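Tol-Pal system protein TolB (Acinetobacter baumannii, PDB 7MX5) probably acts in the periplasm as part of the Tol-Pal system, which supports outer membrane invagination during cell division and outer membrane integrity. Local coordinates at residues N24-Y29 with D81-H86; A107-Q112 with G159-T164; L152-T157 with P175-D180. One frame throughout, in Å; residues are numbered along the deposited sequence.

Interaction 1: N24-Y29 with D81-H86; sequences NDNGLY and DGFEVH
Asn-26 sets its amide over one face of the Phe-83 ring. The touching atom is ND2, which stands 3.1 Å above the ring plane and is offset toward the rim. Its closest ring atom is CD1 of Phe-83, 3.2 Å from Asn-26 ND2. The amide and ring planes are 79° apart, so the amide stands steeply on the ring. The two side chains come from opposite directions. Phe-83 has CG between its backbone N and carbonyl carbon (chi1 69°), which carries the ring toward the loop.

The apolar part is looser. Leu-28 CD1 lies 4.4 Å from Val-85 CG2. Phe-83 and Val-85 are two apart on strand 83-91, so both side chains point toward the loop. Ile-76 of the neighbouring strand 70-78 also packs on Leu-28. The contact thus closes the loop before helix 29-37 onto a face of the mixed sheet of the TolB amino-terminal domain.

The hydrogen bonds lie inside the loop; none crosses to the strand. Asp-25 OD2 accepts from Gly-27 N at 2.8 Å, an Asx turn. The N-H meets this oxygen from above the carboxylate plane, 70° out of it. The other carboxylate oxygen, OD1, takes weak bonds from the backbone N atoms of Leu-28 and Tyr-29, both at 3.4 Å, at the start of helix 29-37.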
loop_
_atom_site.group_PDB
_atom_site.type_symbol
_atom_site.label_atom_id
_atom_site.label_comp_id
_atom_site.label_asym_id
_atom_site.label_seq_id
_atom_site.Cartn_x
_atom_site.Cartn_y
_atom_site.Cartn_z
ATOM N N ASN A 24 13.973 28.156 -11.842
ATOM C CA ASN A 24 12.618 28.657 -11.603
ATOM C C ASN A 24 11.726 27.552 -11.040
ATOM O O ASN A 24 10.609 27.317 -11.507
ATOM C CB ASN A 24 12.019 29.261 -12.876
ATOM C CG ASN A 24 10.816 30.140 -12.595
ATOM O OD1 ASN A 24 10.690 30.710 -11.512
ATOM N ND2 ASN A 24 9.926 30.255 -13.573
ATOM N N ASP A 25 12.236 26.863 -10.022
ATOM C CA ASP A 25 11.530 25.726 -9.452
ATOM C C ASP A 25 10.290 26.178 -8.687
ATOM O O ASP A 25 10.253 27.258 -8.093
ATOM C CB ASP A 25 12.452 24.931 -8.530
ATOM C CG ASP A 25 11.809 23.657 -8.020
ATOM O OD1 ASP A 25 11.507 22.768 -8.844
ATOM O OD2 ASP A 25 11.612 23.542 -6.793
ATOM N N ASN A 26 9.269 25.325 -8.708
ATOM C CA ASN A 26 7.998 25.574 -8.042
ATOM C C ASN A 26 7.913 24.923 -6.669
ATOM O O ASN A 26 6.858 24.992 -6.030
ATOM C CB ASN A 26 6.848 25.066 -8.918
ATOM C CG ASN A 26 5.633 25.965 -8.871
ATOM O OD1 ASN A 26 5.688 27.079 -8.350
ATOM N ND2 ASN A 26 4.521 25.481 -9.412
ATOM N N GLY A 27 8.993 24.309 -6.196
ATOM C CA GLY A 27 8.913 23.387 -5.082
ATOM C C GLY A 27 8.763 21.947 -5.509
ATOM O O GLY A 27 8.361 21.108 -4.695
ATOM N N LEU A 28 9.081 21.637 -6.767
ATOM C CA LEU A 28 8.850 20.314 -7.332
ATOM C C LEU A 28 9.998 19.362 -7.025
ATOM O O LEU A 28 9.778 18.249 -6.535
ATOM C CB LEU A 28 8.643 20.435 -8.845
ATOM C CG LEU A 28 8.041 19.283 -9.654
ATOM C CD1 LEU A 28 9.096 18.259 -10.057
ATOM C CD2 LEU A 28 6.921 18.622 -8.884
ATOM N N TYR A 29 11.229 19.784 -7.313
ATOM C CA TYR A 29 12.363 18.875 -7.201
ATOM C C TYR A 29 12.651 18.386 -5.780
ATOM O O TYR A 29 13.133 17.247 -5.655
ATOM C CB TYR A 29 13.607 19.523 -7.839
ATOM C CG TYR A 29 14.447 20.407 -6.939
ATOM C CD1 TYR A 29 15.423 19.869 -6.106
ATOM C CD2 TYR A 29 14.285 21.785 -6.947
ATOM C CE1 TYR A 29 16.193 20.678 -5.292
ATOM C CE2 TYR A 29 15.049 22.601 -6.137
ATOM C CZ TYR A 29 16.001 22.044 -5.313
ATOM O OH TYR A 29 16.765 22.856 -4.508
ATOM N N ASP A 81 -3.125 27.497 -17.021
ATOM C CA ASP A 81 -3.693 26.644 -15.983
ATOM C C ASP A 81 -2.781 26.595 -14.765
ATOM O O ASP A 81 -3.149 27.048 -13.675
ATOM C CB ASP A 81 -3.936 25.236 -16.533
ATOM C CG ASP A 81 -4.198 25.227 -18.026
ATOM O OD1 ASP A 81 -3.606 26.060 -18.743
ATOM O OD2 ASP A 81 -4.995 24.381 -18.483
ATOM N N GLY A 82 -1.579 26.051 -14.936
ATOM C CA GLY A 82 -0.624 25.972 -13.850
ATOM C C GLY A 82 0.808 26.147 -14.303
ATOM O O GLY A 82 1.262 27.274 -14.519
ATOM N N PHE A 83 1.533 25.041 -14.454
ATOM C CA PHE A 83 2.925 25.109 -14.867
ATOM C C PHE A 83 3.299 23.836 -15.609
ATOM O O PHE A 83 2.644 22.799 -15.483
ATOM C CB PHE A 83 3.860 25.327 -13.669
ATOM C CG PHE A 83 3.944 24.150 -12.739
ATOM C CD1 PHE A 83 2.995 23.963 -11.748
ATOM C CD2 PHE A 83 4.981 23.235 -12.847
ATOM C CE1 PHE A 83 3.075 22.886 -10.886
ATOM C CE2 PHE A 83 5.064 22.154 -11.991
ATOM C CZ PHE A 83 4.110 21.980 -11.009
ATOM N N GLU A 84 4.370 23.937 -16.390
ATOM C CA GLU A 84 4.942 22.816 -17.116
ATOM C C GLU A 84 6.264 22.423 -16.471
ATOM O O GLU A 84 7.003 23.282 -15.981
ATOM C CB GLU A 84 5.175 23.173 -18.586
ATOM C CG GLU A 84 4.185 22.554 -19.550
ATOM C CD GLU A 84 4.304 23.127 -20.948
ATOM O OE1 GLU A 84 5.412 23.569 -21.318
ATOM O OE2 GLU A 84 3.289 23.135 -21.677
ATOM N N VAL A 85 6.558 21.127 -16.470
ATOM C CA VAL A 85 7.845 20.622 -16.009
ATOM C C VAL A 85 8.464 19.809 -17.137
ATOM O O VAL A 85 7.881 18.819 -17.596
ATOM C CB VAL A 85 7.719 19.792 -14.719
ATOM C CG1 VAL A 85 6.604 18.759 -14.825
ATOM C CG2 VAL A 85 9.048 19.123 -14.390
ATOM N N HIS A 86 9.628 20.250 -17.603
ATOM C CA HIS A 86 10.424 19.523 -18.584
ATOM C C HIS A 86 11.605 18.918 -17.838
ATOM O O HIS A 86 12.498 19.645 -17.394
ATOM C CB HIS A 86 10.888 20.445 -19.710
ATOM C CG HIS A 86 11.616 19.736 -20.809
ATOM N ND1 HIS A 86 12.398 20.398 -21.733
ATOM C CD2 HIS A 86 11.685 18.423 -21.133
ATOM C CE1 HIS A 86 12.915 19.524 -22.577
ATOM N NE2 HIS A 86 12.497 18.318 -22.235
#

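Interaction 2: A107-Q112 with G159-T164; sequences ASRIRQ and GEQPKT
Arg-111 runs the end of its side chain slantwise across the aliphatic part of Glu-160. Its NE is 3.5 Å from Glu-160 CB, and CG of Glu-160 lies over one face of the guanidinium. The contact is with the methylenes, not the carboxylate: Arg-111 NE and Glu-160 OE1 are 4.9 Å apart. A bend at chi3 (85°) turns the guanidinium of Arg-111 out of the line of its chain. Its NH2 makes a salt bridge with Asp-158, just before Gly-159. Asp-158 also accepts from the backbone N of Glu-160, so one carboxylate ties the arginine to the turn it packs on.

These residues sit where two domains meet. Residues 107-112 lead into helix 110-126, while 159-164 run from a turn into strand 163-168 of the beta-propeller.

The one direct hydrogen bond across the contact is weak. Arg-109 NH1 donates to Gln-161 OE1 at 3.4 Å. The oxygen lies at the edge of the guanidinium, near its plane, and the amide plane is turned 33° from it. The Arg-109 chain bends at chi2 and chi3, and Gln-112 CD lies over one face of its guanidinium. Water 1 adds a second link. It accepts from the backbone N of Arg-111 at 2.8 Å and donates a weak bond to Gln-161 OE1 at 3.5 Å.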
loop_
_atom_site.group_PDB
_atom_site.type_symbol
_atom_site.label_atom_id
_atom_site.label_comp_id
_atom_site.label_asym_id
_atom_site.label_seq_id
_atom_site.Cartn_x
_atom_site.Cartn_y
_atom_site.Cartn_z
ATOM N N ALA A 107 -2.134 23.735 -12.103
ATOM C CA ALA A 107 -2.175 24.671 -10.964
ATOM C C ALA A 107 -1.668 23.955 -9.712
ATOM O O ALA A 107 -0.589 23.341 -9.769
ATOM C CB ALA A 107 -3.572 25.270 -10.867
ATOM N N SER A 108 -2.387 24.004 -8.588
ATOM C CA SER A 108 -1.891 23.513 -7.305
ATOM C C SER A 108 -1.975 21.995 -7.197
ATOM O O SER A 108 -2.458 21.460 -6.193
ATOM C CB SER A 108 -2.673 24.163 -6.163
ATOM O OG SER A 108 -3.181 25.428 -6.556
ATOM N N ARG A 109 -1.511 21.297 -8.230
ATOM C CA ARG A 109 -1.395 19.847 -8.181
ATOM C C ARG A 109 0.080 19.476 -8.227
ATOM O O ARG A 109 0.521 18.737 -9.111
ATOM C CB ARG A 109 -2.171 19.202 -9.331
ATOM C CG ARG A 109 -3.664 19.490 -9.296
ATOM C CD ARG A 109 -4.262 19.097 -7.954
ATOM N NE ARG A 109 -4.513 17.663 -7.866
ATOM C CZ ARG A 109 -4.091 16.888 -6.875
ATOM N NH1 ARG A 109 -3.386 17.375 -5.868
ATOM N NH2 ARG A 109 -4.384 15.591 -6.898
ATOM N N ILE A 110 0.842 19.985 -7.264
ATOM C CA ILE A 110 2.298 19.925 -7.314
ATOM C C ILE A 110 2.833 18.627 -6.719
ATOM O O ILE A 110 3.795 18.052 -7.236
ATOM C CB ILE A 110 2.878 21.165 -6.600
ATOM C CG1 ILE A 110 4.395 21.057 -6.446
ATOM C CG2 ILE A 110 2.199 21.380 -5.253
ATOM C CD1 ILE A 110 5.150 21.422 -7.696
ATOM N N ARG A 111 2.228 18.138 -5.632
ATOM C CA ARG A 111 2.701 16.898 -5.025
ATOM C C ARG A 111 2.458 15.700 -5.935
ATOM O O ARG A 111 3.273 14.771 -5.965
ATOM C CB ARG A 111 2.032 16.685 -3.667
ATOM C CG ARG A 111 2.646 17.507 -2.543
ATOM C CD ARG A 111 2.389 16.877 -1.179
ATOM N NE ARG A 111 3.368 15.849 -0.841
ATOM C CZ ARG A 111 4.640 16.084 -0.545
ATOM N NH1 ARG A 111 5.133 17.311 -0.527
ATOM N NH2 ARG A 111 5.437 15.059 -0.254
ATOM N N GLN A 112 1.351 15.703 -6.683
ATOM C CA GLN A 112 1.103 14.621 -7.629
ATOM C C GLN A 112 2.072 14.673 -8.804
ATOM O O GLN A 112 2.426 13.626 -9.357
ATOM C CB GLN A 112 -0.345 14.672 -8.122
ATOM C CG GLN A 112 -0.647 15.832 -9.056
ATOM C CD GLN A 112 -1.825 15.567 -9.971
ATOM O OE1 GLN A 112 -2.944 15.336 -9.512
ATOM N NE2 GLN A 112 -1.580 15.602 -11.275
ATOM N N GLY A 159 1.793 9.871 3.127
ATOM C CA GLY A 159 0.917 10.377 4.160
ATOM C C GLY A 159 0.374 11.768 3.918
ATOM O O GLY A 159 -0.493 12.217 4.680
ATOM N N GLU A 160 0.845 12.462 2.887
ATOM C CA GLU A 160 0.405 13.824 2.635
ATOM C C GLU A 160 -0.946 13.837 1.927
ATOM O O GLU A 160 -1.378 12.847 1.329
ATOM C CB GLU A 160 1.441 14.581 1.802
ATOM C CG GLU A 160 2.791 14.739 2.482
ATOM C CD GLU A 160 2.750 15.697 3.659
ATOM O OE1 GLU A 160 1.772 16.466 3.776
ATOM O OE2 GLU A 160 3.700 15.682 4.471
ATOM N N GLN A 161 -1.607 14.988 2.000
ATOM C CA GLN A 161 -2.927 15.197 1.414
ATOM C C GLN A 161 -3.935 14.144 1.886
ATOM O O GLN A 161 -4.452 13.367 1.078
ATOM C CB GLN A 161 -2.843 15.217 -0.106
ATOM C CG GLN A 161 -1.650 15.983 -0.657
ATOM C CD GLN A 161 -1.991 16.786 -1.896
ATOM O OE1 GLN A 161 -2.017 16.254 -3.007
ATOM N NE2 GLN A 161 -2.253 18.074 -1.713
ATOM N N PRO A 162 -4.239 14.098 3.181
ATOM C CA PRO A 162 -5.214 13.120 3.667
ATOM C C PRO A 162 -6.637 13.536 3.332
ATOM O O PRO A 162 -6.987 14.718 3.329
ATOM C CB PRO A 162 -4.980 13.117 5.181
ATOM C CG PRO A 162 -4.521 14.499 5.477
ATOM C CD PRO A 162 -3.761 14.980 4.262
ATOM N N LYS A 163 -7.460 12.532 3.040
ATOM C CA LYS A 163 -8.864 12.737 2.697
ATOM C C LYS A 163 -9.702 11.885 3.639
ATOM O O LYS A 163 -9.636 10.653 3.593
ATOM C CB LYS A 163 -9.129 12.378 1.232
ATOM C CG LYS A 163 -10.431 12.921 0.642
ATOM C CD LYS A 163 -11.649 12.139 1.120
ATOM C CE LYS A 163 -12.895 12.504 0.341
ATOM N NZ LYS A 163 -12.780 12.161 -1.100
ATOM N N THR A 164 -10.495 12.540 4.483
ATOM C CA THR A 164 -11.346 11.834 5.433
ATOM C C THR A 164 -12.567 11.278 4.709
ATOM O O THR A 164 -13.367 12.037 4.151
ATOM C CB THR A 164 -11.768 12.762 6.567
ATOM O OG1 THR A 164 -10.608 13.183 7.298
ATOM C CG2 THR A 164 -12.720 12.046 7.513
HETATM O O HOH W 1 -0.456 18.710 -4.901
#

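Interaction 3: L152-T157 with P175-D180; sequences LQIADT and PAWTPD
Two successive blades of the beta-propeller meet here. Strand 150-156 belongs to the sheet that 391-397 joins, and strand 172-177 is an outermost strand of the next sheet. The contact is apolar, with no hydrogen bond between the segments. Leu-152 CD1 lies 3.7 Å from CG of the Pro-175 ring and 3.8 Å from Pro-175 CB. With CG anti to the backbone N (chi1 177°), Leu-152 extends toward the proline, and the two side chains slide past each other in opposite directions.

Ile-154, two residues on, meets the six-membered ring of Trp-177. Its CD1 is 3.6 Å from Trp-177 CH2 and approaches the ring obliquely. Its other branch, CG2, reaches the ring edge in plane, 3.8 Å from Trp-177 CZ2. Both methyls of Ile-154 thus meet the same CZ2-CH2 corner of the indole. Trp-177 NE1 makes a weak hydrogen bond to the carbonyl O of Ala-396. Val-165 packs on both Leu-152 and Ile-154, and Ile-184 on both Ile-154 and Trp-177.

Alternate side chains of the two strands, Leu-152 and Ile-154 against Pro-175 and Trp-177, thus pack in the seam between two sheets, an arrangement typical of face-to-face blade packing in a beta-propeller.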
loop_
_atom_site.group_PDB
_atom_site.type_symbol
_atom_site.label_atom_id
_atom_site.label_comp_id
_atom_site.label_asym_id
_atom_site.label_seq_id
_atom_site.Cartn_x
_atom_site.Cartn_y
_atom_site.Cartn_z
ATOM N N LEU A 152 -11.858 7.022 9.091
ATOM C CA LEU A 152 -11.373 6.396 7.869
ATOM C C LEU A 152 -10.789 7.474 6.965
ATOM O O LEU A 152 -11.491 8.415 6.578
ATOM C CB LEU A 152 -12.496 5.644 7.158
ATOM C CG LEU A 152 -12.126 4.997 5.822
ATOM C CD1 LEU A 152 -10.859 4.166 5.949
ATOM C CD2 LEU A 152 -13.270 4.149 5.309
ATOM N N GLN A 153 -9.509 7.338 6.631
ATOM C CA GLN A 153 -8.802 8.330 5.839
ATOM C C GLN A 153 -8.102 7.664 4.665
ATOM O O GLN A 153 -7.762 6.478 4.710
ATOM C CB GLN A 153 -7.770 9.091 6.680
ATOM C CG GLN A 153 -8.361 10.145 7.594
ATOM C CD GLN A 153 -7.367 11.236 7.935
ATOM O OE1 GLN A 153 -6.156 11.009 7.942
ATOM N NE2 GLN A 153 -7.874 12.429 8.222
ATOM N N ILE A 154 -7.896 8.446 3.609
ATOM C CA ILE A 154 -7.110 8.039 2.451
ATOM C C ILE A 154 -6.081 9.127 2.188
ATOM O O ILE A 154 -6.435 10.306 2.068
ATOM C CB ILE A 154 -7.989 7.808 1.206
ATOM C CG1 ILE A 154 -9.007 6.698 1.464
ATOM C CG2 ILE A 154 -7.126 7.454 0.010
ATOM C CD1 ILE A 154 -10.005 6.516 0.340
ATOM N N ALA A 155 -4.812 8.738 2.108
ATOM C CA ALA A 155 -3.727 9.686 1.918
ATOM C C ALA A 155 -2.769 9.152 0.864
ATOM O O ALA A 155 -2.870 8.004 0.422
ATOM C CB ALA A 155 -2.983 9.961 3.230
ATOM N N ASP A 156 -1.831 10.006 0.461
ATOM C CA ASP A 156 -0.800 9.600 -0.479
ATOM C C ASP A 156 0.144 8.592 0.175
ATOM O O ASP A 156 0.078 8.320 1.378
ATOM C CB ASP A 156 -0.023 10.818 -0.977
ATOM C CG ASP A 156 -0.892 11.782 -1.758
ATOM O OD1 ASP A 156 -1.894 11.332 -2.352
ATOM O OD2 ASP A 156 -0.575 12.991 -1.778
ATOM N N THR A 157 1.043 8.034 -0.639
ATOM C CA THR A 157 1.969 7.023 -0.143
ATOM C C THR A 157 2.956 7.584 0.872
ATOM O O THR A 157 3.596 6.807 1.588
ATOM C CB THR A 157 2.723 6.381 -1.307
ATOM O OG1 THR A 157 3.592 7.348 -1.912
ATOM C CG2 THR A 157 1.743 5.863 -2.349
ATOM N N PRO A 175 -10.867 -1.314 5.775
ATOM C CA PRO A 175 -11.049 -0.655 4.473
ATOM C C PRO A 175 -10.531 -1.549 3.355
ATOM O O PRO A 175 -9.432 -2.102 3.443
ATOM C CB PRO A 175 -10.229 0.636 4.594
ATOM C CG PRO A 175 -9.690 0.675 5.989
ATOM C CD PRO A 175 -9.811 -0.685 6.583
ATOM N N ALA A 176 -11.336 -1.696 2.305
ATOM C CA ALA A 176 -10.998 -2.543 1.169
ATOM C C ALA A 176 -11.195 -1.758 -0.117
ATOM O O ALA A 176 -12.235 -1.119 -0.307
ATOM C CB ALA A 176 -11.849 -3.815 1.150
ATOM N N TRP A 177 -10.201 -1.816 -0.999
ATOM C CA TRP A 177 -10.213 -1.044 -2.233
ATOM C C TRP A 177 -10.928 -1.810 -3.338
ATOM O O TRP A 177 -10.699 -3.010 -3.521
ATOM C CB TRP A 177 -8.786 -0.712 -2.668
ATOM C CG TRP A 177 -8.184 0.438 -1.930
ATOM C CD1 TRP A 177 -7.347 0.373 -0.857
ATOM C CD2 TRP A 177 -8.372 1.831 -2.209
ATOM N NE1 TRP A 177 -7.000 1.638 -0.449
ATOM C CE2 TRP A 177 -7.617 2.550 -1.263
ATOM C CE3 TRP A 177 -9.105 2.537 -3.168
ATOM C CZ2 TRP A 177 -7.573 3.943 -1.247
ATOM C CZ3 TRP A 177 -9.060 3.919 -3.151
ATOM C CH2 TRP A 177 -8.300 4.607 -2.197
ATOM N N THR A 178 -11.792 -1.113 -4.067
ATOM C CA THR A 178 -12.414 -1.693 -5.242
ATOM C C THR A 178 -11.363 -1.873 -6.341
ATOM O O THR A 178 -10.367 -1.145 -6.377
ATOM C CB THR A 178 -13.572 -0.805 -5.712
ATOM O OG1 THR A 178 -14.793 -1.557 -5.693
ATOM C CG2 THR A 178 -13.339 -0.257 -7.108
ATOM N N PRO A 179 -11.548 -2.864 -7.227
ATOM C CA PRO A 179 -10.480 -3.214 -8.190
ATOM C C PRO A 179 -9.878 -2.037 -8.946
ATOM O O PRO A 179 -8.656 -2.004 -9.137
ATOM C CB PRO A 179 -11.180 -4.185 -9.149
ATOM C CG PRO A 179 -12.334 -4.726 -8.400
ATOM C CD PRO A 179 -12.673 -3.813 -7.265
ATOM N N ASP A 180 -10.688 -1.079 -9.390
ATOM C CA ASP A 180 -10.170 0.085 -10.096
ATOM C C ASP A 180 -9.931 1.276 -9.173
ATOM O O ASP A 180 -9.693 2.386 -9.663
ATOM C CB ASP A 180 -11.107 0.473 -11.247
ATOM C CG ASP A 180 -12.537 0.719 -10.793
ATOM O OD1 ASP A 180 -12.742 1.278 -9.699
ATOM O OD2 ASP A 180 -13.466 0.350 -11.544
#

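Overall arrangement
The three contacts follow one path, from the amino-terminal domain through the interface into the propeller. Interactions 1 and 2 have centres 15 Å apart and touch through Ile-110, whose CD1 lies 3.5 Å from both Leu-28 CD2 and Phe-83 CZ. Interactions 2 and 3 have centres 14 Å apart. They share a sheet, in which strands 150-156 and 163-168 are neighbours. Lys-163 N and Ile-154 O are 2.6 Å apart, probably a hydrogen bond, and Thr-164 OG1 probably bonds Gln-153 NE2 at 3.0 Å. Interactions 1 and 3 do not touch; their nearest atoms are about 12 Å apart. Interaction 2 lies at the surface, while interactions 1 and 3 are buried.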